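Local coordinates for pesticidial crystal protein CRY2AA (Bacillus thuringiensis serovar kurstaki, PDB 1I5P), which kills dipteran and lepidopteran larvae as a delta-endotoxin, binding midgut epithelial cells and promoting their colloid-osmotic lysis, at residues S266-S271 with Y491-S497; Q301-Y306 with L442-I447; I307-I311 with I423-S427. All coordinates share one frame; numbering follows the deposited sequence.

Contact 1. Residues S266-S271 with Y491-S497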
loop_
_atom_site.group_PDB
_atom_site.type_symbol
_atom_site.label_atom_id
_atom_site.label_comp_id
_atom_site.label_asym_id
_atom_site.label_seq_id
_atom_site.Cartn_x
_atom_site.Cartn_y
_atom_site.Cartn_z
ATOM N N SER A 266 4.041 12.979 14.522
ATOM C CA SER A 266 2.605 13.088 14.722
ATOM C C SER A 266 1.905 13.211 13.369
ATOM O O SER A 266 1.099 14.116 13.144
ATOM C CB SER A 266 2.305 14.312 15.597
ATOM O OG SER A 266 1.012 14.242 16.162
ATOM N N LEU A 267 2.234 12.295 12.465
ATOM C CA LEU A 267 1.640 12.275 11.139
ATOM C C LEU A 267 1.025 10.906 10.895
ATOM O O LEU A 267 1.736 9.913 10.707
ATOM C CB LEU A 267 2.702 12.540 10.075
ATOM C CG LEU A 267 2.173 12.480 8.643
ATOM C CD1 LEU A 267 1.085 13.530 8.468
ATOM C CD2 LEU A 267 3.304 12.708 7.659
ATOM N N MET A 268 -0.300 10.857 10.912
ATOM C CA MET A 268 -1.009 9.609 10.691
ATOM C C MET A 268 -1.086 9.325 9.190
ATOM O O MET A 268 -1.738 10.053 8.449
ATOM C CB MET A 268 -2.424 9.694 11.268
ATOM C CG MET A 268 -3.255 8.439 11.044
ATOM S SD MET A 268 -5.012 8.662 11.438
ATOM C CE MET A 268 -5.615 9.393 9.914
ATOM N N VAL A 269 -0.400 8.285 8.741
ATOM C CA VAL A 269 -0.431 7.914 7.335
ATOM C C VAL A 269 -1.760 7.181 7.181
ATOM O O VAL A 269 -1.883 6.022 7.581
ATOM C CB VAL A 269 0.749 6.976 7.007
ATOM C CG1 VAL A 269 0.693 6.541 5.553
ATOM C CG2 VAL A 269 2.058 7.688 7.308
ATOM N N SER A 270 -2.755 7.861 6.615
ATOM C CA SER A 270 -4.093 7.294 6.470
ATOM C C SER A 270 -4.222 6.113 5.521
ATOM O O SER A 270 -5.188 5.349 5.598
ATOM C CB SER A 270 -5.083 8.385 6.056
ATOM O OG SER A 270 -4.976 8.664 4.674
ATOM N N SER A 271 -3.263 5.961 4.618
ATOM C CA SER A 271 -3.296 4.849 3.677
ATOM C C SER A 271 -1.945 4.670 3.011
ATOM O O SER A 271 -1.107 5.571 3.032
ATOM C CB SER A 271 -4.369 5.089 2.612
ATOM O OG SER A 271 -4.086 6.260 1.871
ATOM N N TYR A 491 -5.155 16.200 18.242
ATOM C CA TYR A 491 -4.265 17.043 17.453
ATOM C C TYR A 491 -3.111 16.266 16.836
ATOM O O TYR A 491 -1.947 16.439 17.206
ATOM C CB TYR A 491 -3.720 18.198 18.297
ATOM C CG TYR A 491 -3.050 19.283 17.476
ATOM C CD1 TYR A 491 -3.360 19.450 16.126
ATOM C CD2 TYR A 491 -2.134 20.162 18.053
ATOM C CE1 TYR A 491 -2.781 20.464 15.371
ATOM C CE2 TYR A 491 -1.545 21.183 17.304
ATOM C CZ TYR A 491 -1.876 21.326 15.962
ATOM O OH TYR A 491 -1.322 22.337 15.208
ATOM N N THR A 492 -3.453 15.414 15.879
ATOM C CA THR A 492 -2.479 14.595 15.175
ATOM C C THR A 492 -2.548 14.932 13.686
ATOM O O THR A 492 -3.628 15.217 13.163
ATOM C CB THR A 492 -2.794 13.093 15.354
ATOM O OG1 THR A 492 -2.787 12.766 16.750
ATOM C CG2 THR A 492 -1.764 12.236 14.623
ATOM N N GLY A 493 -1.400 14.907 13.011
ATOM C CA GLY A 493 -1.386 15.189 11.585
ATOM C C GLY A 493 -1.941 13.999 10.822
ATOM O O GLY A 493 -2.145 12.934 11.405
ATOM N N PHE A 494 -2.203 14.166 9.532
ATOM C CA PHE A 494 -2.740 13.071 8.734
ATOM C C PHE A 494 -2.525 13.292 7.246
ATOM O O PHE A 494 -2.359 14.426 6.794
ATOM C CB PHE A 494 -4.236 12.886 9.024
ATOM C CG PHE A 494 -5.086 14.069 8.643
ATOM C CD1 PHE A 494 -5.870 14.037 7.493
ATOM C CD2 PHE A 494 -5.111 15.211 9.437
ATOM C CE1 PHE A 494 -6.669 15.126 7.135
ATOM C CE2 PHE A 494 -5.906 16.309 9.090
ATOM C CZ PHE A 494 -6.686 16.265 7.937
ATOM N N THR A 495 -2.536 12.203 6.484
ATOM C CA THR A 495 -2.341 12.281 5.044
ATOM C C THR A 495 -3.618 11.955 4.284
ATOM O O THR A 495 -4.564 11.385 4.833
ATOM C CB THR A 495 -1.261 11.289 4.557
ATOM O OG1 THR A 495 -1.714 9.949 4.794
ATOM C CG2 THR A 495 0.046 11.508 5.288
ATOM N N ILE A 496 -3.623 12.327 3.010
ATOM C CA ILE A 496 -4.738 12.063 2.113
ATOM C C ILE A 496 -4.136 11.685 0.775
ATOM O O ILE A 496 -3.390 12.467 0.191
ATOM C CB ILE A 496 -5.627 13.308 1.866
ATOM C CG1 ILE A 496 -6.352 13.719 3.150
ATOM C CG2 ILE A 496 -6.642 12.995 0.762
ATOM C CD1 ILE A 496 -7.271 14.932 2.961
ATOM N N SER A 497 -4.441 10.485 0.296
ATOM C CA SER A 497 -3.917 10.062 -0.987
ATOM C C SER A 497 -4.552 10.916 -2.067
ATOM O O SER A 497 -5.774 11.116 -2.079
ATOM C CB SER A 497 -4.244 8.592 -1.261
ATOM O OG SER A 497 -4.015 8.291 -2.628
HETATM O O HOH W 1 0.730 16.658 17.554
HETATM O O HOH W 2 -6.139 8.421 1.791
HETATM O O HOH W 3 -0.448 8.289 3.206
#
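S270 and T495 interlock by two hydrogen bonds. The backbone N of S270 donates to T495 OG1 at 3.0 Å. In return S270 OG donates to T495 O at 2.8 Å, reaching it from above the carbonyl plane. T495 OG1 lies between its own backbone N and carbonyl carbon (chi1 64°), which brings the hydroxyl to S270 N. T495 CG2, anti to the carbonyl carbon, meets L267 CD1 at 3.9 Å, the two side chains crossing at about a right angle. On the other face of the sheet M268 CE touches F494 CB, also at 3.9 Å. Between these pairs the backbones run as parallel strands. M268 N donates to G493 O at 2.8 Å, and M268 O accepts from T495 N at 3.0 Å. S266 O takes the N-H of G493. The short strand 267-268, which follows the last long helix of the helical bundle, thus joins the edge of a sheet in the lectin-like beta sandwich. Waters close both ends. One links S266 OG to Y491 O, and another joins the hydroxyls of S270 and S271 to S497 N. A third sits between S271 O and T495 OG1, 2.6 Å from the hydroxyl. Further out, strand 617-626 pairs with the far side of 493-496, and the F494 ring stacks on F624. Y491 OH is bonded to S542 O and T627 N.

Contact 2. Residues Q301-Y306 with L442-I447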
loop_
_atom_site.group_PDB
_atom_site.type_symbol
_atom_site.label_atom_id
_atom_site.label_comp_id
_atom_site.label_asym_id
_atom_site.label_seq_id
_atom_site.Cartn_x
_atom_site.Cartn_y
_atom_site.Cartn_z
ATOM N N GLN A 301 -7.279 0.359 -10.468
ATOM C CA GLN A 301 -7.578 1.492 -9.595
ATOM C C GLN A 301 -8.697 2.390 -10.115
ATOM O O GLN A 301 -8.860 3.519 -9.655
ATOM C CB GLN A 301 -6.314 2.315 -9.353
ATOM C CG GLN A 301 -5.286 1.575 -8.515
ATOM C CD GLN A 301 -4.061 2.402 -8.253
ATOM O OE1 GLN A 301 -4.039 3.222 -7.335
ATOM N NE2 GLN A 301 -3.025 2.200 -9.066
ATOM N N VAL A 302 -9.464 1.892 -11.079
ATOM C CA VAL A 302 -10.569 2.669 -11.620
ATOM C C VAL A 302 -11.601 2.864 -10.516
ATOM O O VAL A 302 -12.016 1.904 -9.869
ATOM C CB VAL A 302 -11.228 1.955 -12.824
ATOM C CG1 VAL A 302 -12.636 2.517 -13.073
ATOM C CG2 VAL A 302 -10.367 2.140 -14.061
ATOM N N ASN A 303 -12.003 4.113 -10.308
ATOM C CA ASN A 303 -12.986 4.463 -9.289
ATOM C C ASN A 303 -12.463 4.196 -7.880
ATOM O O ASN A 303 -13.239 3.880 -6.985
ATOM C CB ASN A 303 -14.290 3.682 -9.503
ATOM C CG ASN A 303 -15.069 4.148 -10.730
ATOM O OD1 ASN A 303 -14.848 5.244 -11.237
ATOM N ND2 ASN A 303 -16.005 3.321 -11.190
ATOM N N SER A 304 -11.153 4.316 -7.684
ATOM C CA SER A 304 -10.557 4.086 -6.367
ATOM C C SER A 304 -10.997 5.127 -5.349
ATOM O O SER A 304 -10.905 4.895 -4.146
ATOM C CB SER A 304 -9.028 4.109 -6.452
ATOM O OG SER A 304 -8.508 2.825 -6.755
ATOM N N ASN A 305 -11.465 6.276 -5.830
ATOM C CA ASN A 305 -11.898 7.342 -4.939
ATOM C C ASN A 305 -13.350 7.173 -4.496
ATOM O O ASN A 305 -13.849 7.929 -3.663
ATOM C CB ASN A 305 -11.696 8.702 -5.610
ATOM C CG ASN A 305 -12.472 8.842 -6.903
ATOM O OD1 ASN A 305 -12.513 7.927 -7.720
ATOM N ND2 ASN A 305 -13.085 10.005 -7.099
ATOM N N TYR A 306 -14.026 6.168 -5.044
ATOM C CA TYR A 306 -15.410 5.899 -4.675
ATOM C C TYR A 306 -15.484 4.818 -3.601
ATOM O O TYR A 306 -14.488 4.143 -3.315
ATOM C CB TYR A 306 -16.219 5.464 -5.901
ATOM C CG TYR A 306 -16.584 6.614 -6.810
ATOM C CD1 TYR A 306 -15.694 7.071 -7.778
ATOM C CD2 TYR A 306 -17.794 7.290 -6.655
ATOM C CE1 TYR A 306 -15.995 8.179 -8.568
ATOM C CE2 TYR A 306 -18.106 8.398 -7.436
ATOM C CZ TYR A 306 -17.206 8.837 -8.388
ATOM O OH TYR A 306 -17.525 9.943 -9.137
ATOM N N LEU A 442 -5.380 3.165 -18.929
ATOM C CA LEU A 442 -6.564 3.984 -18.687
ATOM C C LEU A 442 -6.218 5.258 -17.932
ATOM O O LEU A 442 -5.224 5.305 -17.208
ATOM C CB LEU A 442 -7.600 3.205 -17.877
ATOM C CG LEU A 442 -8.413 2.134 -18.596
ATOM C CD1 LEU A 442 -7.493 1.164 -19.303
ATOM C CD2 LEU A 442 -9.277 1.413 -17.577
ATOM N N HIS A 443 -7.030 6.298 -18.114
ATOM C CA HIS A 443 -6.801 7.545 -17.400
ATOM C C HIS A 443 -7.612 7.472 -16.115
ATOM O O HIS A 443 -8.293 6.470 -15.867
ATOM C CB HIS A 443 -7.213 8.760 -18.250
ATOM C CG HIS A 443 -8.667 8.806 -18.608
ATOM N ND1 HIS A 443 -9.652 9.109 -17.692
ATOM C CD2 HIS A 443 -9.298 8.617 -19.791
ATOM C CE1 HIS A 443 -10.827 9.107 -18.297
ATOM N NE2 HIS A 443 -10.640 8.811 -19.570
ATOM N N TYR A 444 -7.534 8.516 -15.294
ATOM C CA TYR A 444 -8.251 8.552 -14.024
ATOM C C TYR A 444 -9.738 8.229 -14.201
ATOM O O TYR A 444 -10.444 8.888 -14.966
ATOM C CB TYR A 444 -8.092 9.927 -13.376
ATOM C CG TYR A 444 -8.568 9.990 -11.941
ATOM C CD1 TYR A 444 -7.792 9.464 -10.903
ATOM C CD2 TYR A 444 -9.795 10.575 -11.620
ATOM C CE1 TYR A 444 -8.228 9.523 -9.574
ATOM C CE2 TYR A 444 -10.242 10.638 -10.299
ATOM C CZ TYR A 444 -9.449 10.112 -9.281
ATOM O OH TYR A 444 -9.880 10.186 -7.980
ATOM N N ASN A 445 -10.200 7.203 -13.487
ATOM C CA ASN A 445 -11.592 6.772 -13.538
ATOM C C ASN A 445 -12.152 6.587 -14.939
ATOM O O ASN A 445 -13.341 6.801 -15.169
ATOM C CB ASN A 445 -12.485 7.752 -12.765
ATOM C CG ASN A 445 -12.306 7.642 -11.266
ATOM O OD1 ASN A 445 -12.928 8.377 -10.496
ATOM N ND2 ASN A 445 -11.454 6.716 -10.840
ATOM N N GLN A 446 -11.307 6.193 -15.880
ATOM C CA GLN A 446 -11.796 5.970 -17.227
ATOM C C GLN A 446 -12.667 4.734 -17.239
ATOM O O GLN A 446 -12.302 3.701 -16.677
ATOM C CB GLN A 446 -10.646 5.779 -18.212
ATOM C CG GLN A 446 -11.091 5.203 -19.554
ATOM C CD GLN A 446 -10.067 5.403 -20.648
ATOM O OE1 GLN A 446 -8.860 5.375 -20.400
ATOM N NE2 GLN A 446 -10.543 5.589 -21.872
ATOM N N ILE A 447 -13.827 4.844 -17.872
ATOM C CA ILE A 447 -14.733 3.718 -17.970
ATOM C C ILE A 447 -14.583 3.123 -19.363
ATOM O O ILE A 447 -15.072 3.678 -20.344
ATOM C CB ILE A 447 -16.195 4.149 -17.747
ATOM C CG1 ILE A 447 -16.345 4.778 -16.357
ATOM C CG2 ILE A 447 -17.117 2.950 -17.898
ATOM C CD1 ILE A 447 -15.980 3.846 -15.203
HETATM O O HOH W 4 -8.573 5.589 -11.986
#
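V302 and N303 meet N445 where two irregular loops pack together. The first consists of two overlapping beta turns, type II from Q301 to S304 and type I from N303 to Y306. It leads from helix 293-300 into strand 308-321 of the beta prism. The second lies between helix 435-438 and strand 462-469. Apolar contacts gather on V302. Its CG2 touches L442 CD2 at 3.8 Å and its CG1 faces I447 CD1 at 4.2 Å. Both partners cross the valine at about a right angle. V302 CG1 is anti to the backbone N (chi1 161°), and this spreads the two methyls between L442 and I447. CG2 also lies close to Q446 O.

The flat polar groups pack at angles. The side-chain amide of N445 packs against those of both N303 and N305. Its plane is 76° from the first and 30° from the second. Its other neighbours are the edge of the Y306 ring and one face of the Y444 ring. The Y444 hydroxyl comes within 3.1 Å of N305 CG, but this is packing. Y444 OH is hydrogen-bonded to I499 O, and N305 ND2 to A501 O, both in the loop beyond strand 493-496.

Backbone and side-chain hydrogen bonds shape each loop from within. S304 N donates to Q301 O and Y306 N to N303 O. In the other loop Q446 N donates to H443 O. The extended Q446 side chain reaches along its own loop, and its OE1 accepts from H443 N at 3.1 Å; its CB lies over one face of the imidazole. H443 ND1 donates to Y444 O. One water joins the two backbones, donating to Q301 O at 3.1 Å and accepting from N445 N at 2.7 Å.

Contact 3. Residues I307-I311 with I423-S427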
loop_
_atom_site.group_PDB
_atom_site.type_symbol
_atom_site.label_atom_id
_atom_site.label_comp_id
_atom_site.label_asym_id
_atom_site.label_seq_id
_atom_site.Cartn_x
_atom_site.Cartn_y
_atom_site.Cartn_z
ATOM N N ILE A 307 -16.662 4.665 -3.005
ATOM C CA ILE A 307 -16.863 3.667 -1.963
ATOM C C ILE A 307 -17.470 2.395 -2.544
ATOM O O ILE A 307 -18.625 2.374 -2.974
ATOM C CB ILE A 307 -17.751 4.224 -0.835
ATOM C CG1 ILE A 307 -17.025 5.404 -0.171
ATOM C CG2 ILE A 307 -18.073 3.137 0.181
ATOM C CD1 ILE A 307 -17.799 6.080 0.935
ATOM N N LEU A 308 -16.658 1.340 -2.562
ATOM C CA LEU A 308 -17.043 0.034 -3.097
ATOM C C LEU A 308 -18.307 -0.511 -2.455
ATOM O O LEU A 308 -18.391 -0.640 -1.232
ATOM C CB LEU A 308 -15.895 -0.962 -2.895
ATOM C CG LEU A 308 -16.078 -2.398 -3.397
ATOM C CD1 LEU A 308 -16.254 -2.392 -4.909
ATOM C CD2 LEU A 308 -14.863 -3.244 -3.005
ATOM N N SER A 309 -19.277 -0.852 -3.292
ATOM C CA SER A 309 -20.548 -1.379 -2.821
ATOM C C SER A 309 -20.662 -2.874 -3.095
ATOM O O SER A 309 -21.084 -3.644 -2.232
ATOM C CB SER A 309 -21.701 -0.649 -3.510
ATOM O OG SER A 309 -22.944 -1.175 -3.089
ATOM N N GLY A 310 -20.285 -3.276 -4.304
ATOM C CA GLY A 310 -20.361 -4.676 -4.671
ATOM C C GLY A 310 -20.112 -4.919 -6.147
ATOM O O GLY A 310 -19.467 -4.120 -6.821
ATOM N N ILE A 311 -20.619 -6.031 -6.658
ATOM C CA ILE A 311 -20.448 -6.353 -8.067
ATOM C C ILE A 311 -21.701 -7.015 -8.604
ATOM O O ILE A 311 -22.541 -7.503 -7.845
ATOM C CB ILE A 311 -19.278 -7.348 -8.308
ATOM C CG1 ILE A 311 -19.619 -8.700 -7.670
ATOM C CG2 ILE A 311 -17.977 -6.802 -7.725
ATOM C CD1 ILE A 311 -18.722 -9.835 -8.118
ATOM N N ILE A 423 -10.630 -4.553 1.468
ATOM C CA ILE A 423 -10.742 -4.610 0.026
ATOM C C ILE A 423 -11.492 -3.326 -0.319
ATOM O O ILE A 423 -12.716 -3.272 -0.228
ATOM C CB ILE A 423 -11.547 -5.839 -0.434
ATOM C CG1 ILE A 423 -10.746 -7.115 -0.150
ATOM C CG2 ILE A 423 -11.860 -5.730 -1.923
ATOM C CD1 ILE A 423 -11.500 -8.393 -0.452
ATOM N N ARG A 424 -10.745 -2.286 -0.676
ATOM C CA ARG A 424 -11.341 -1.000 -1.014
ATOM C C ARG A 424 -11.743 -0.875 -2.477
ATOM O O ARG A 424 -12.354 0.112 -2.875
ATOM C CB ARG A 424 -10.393 0.136 -0.635
ATOM C CG ARG A 424 -10.214 0.295 0.874
ATOM C CD ARG A 424 -11.543 0.551 1.574
ATOM N NE ARG A 424 -11.371 0.656 3.019
ATOM C CZ ARG A 424 -12.368 0.703 3.896
ATOM N NH1 ARG A 424 -13.628 0.657 3.480
ATOM N NH2 ARG A 424 -12.101 0.780 5.192
ATOM N N ASN A 425 -11.390 -1.865 -3.283
ATOM C CA ASN A 425 -11.781 -1.847 -4.684
ATOM C C ASN A 425 -11.709 -3.241 -5.274
ATOM O O ASN A 425 -10.998 -4.110 -4.767
ATOM C CB ASN A 425 -10.901 -0.891 -5.503
ATOM C CG ASN A 425 -11.547 -0.498 -6.832
ATOM O OD1 ASN A 425 -12.742 -0.691 -7.030
ATOM N ND2 ASN A 425 -10.758 0.065 -7.737
ATOM N N ILE A 426 -12.476 -3.457 -6.335
ATOM C CA ILE A 426 -12.491 -4.735 -7.026
ATOM C C ILE A 426 -12.362 -4.441 -8.512
ATOM O O ILE A 426 -12.879 -3.439 -9.008
ATOM C CB ILE A 426 -13.802 -5.512 -6.777
ATOM C CG1 ILE A 426 -13.881 -5.934 -5.305
ATOM C CG2 ILE A 426 -13.865 -6.739 -7.677
ATOM C CD1 ILE A 426 -15.207 -6.553 -4.908
ATOM N N SER A 427 -11.647 -5.303 -9.217
ATOM C CA SER A 427 -11.476 -5.141 -10.645
ATOM C C SER A 427 -11.455 -6.539 -11.228
ATOM O O SER A 427 -11.942 -7.480 -10.607
ATOM C CB SER A 427 -10.167 -4.410 -10.948
ATOM O OG SER A 427 -10.104 -4.014 -12.307
HETATM O O HOH W 5 -13.970 1.816 -1.580
#
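L308 covers one face of the R424-N425 peptide. Its CD2 lies over N425 N at 3.7 Å and comes to 3.5 Å from I423 O, and its CB faces R424 O. The side-chain planes of this strand are turned elsewhere. The guanidinium of R424 makes a cation-pi contact with F422 and donates from NE to K471 O. The N425 amide accepts at OD1 from Y342 OH, and more weakly from I426 N. With CG anti to the backbone N (chi1 -179°), L308 sends its CD2 methyl to I426 CG1 at 3.7 Å and to I423 CG2 at 4.0 Å. I311 continues the row: its CG2 meets I426 CD1 at 4.0 Å, and the two side chains cross at about a right angle. V340 touches L308, I311 and I426 as well. A water takes the N-H of L308 and donates to R424 O. Each strand carries a classic beta bulge, S309 and G310 facing N341, R424 and N425 facing V467. The strands belong to different sheets. Their short axes approach to 7.2 Å at 35°, and the apolar side chains between them form part of the core where sheets of a beta prism pack together.

Overall arrangement
Contacts 2 and 3 are neighbours, with centres 12 Å apart. Segment 301-306 runs straight into 307-311, and V302 O probably accepts a hydrogen bond from N425 ND2 at 3.1 Å. Contact 3 is nested within the chain loop closed by contact 2, and both lie inside the loop closed by contact 1. The centre of contact 1 is 23 Å from each of the others. Its nearest atoms are about 7 Å from contact 2 and about 8 Å from contact 3. Single residues span these gaps. I499 bonds to S497 OG of contact 1 and to Y444 OH of contact 2. K471 accepts from R424 of contact 3 and bonds weakly to S270 of contact 1.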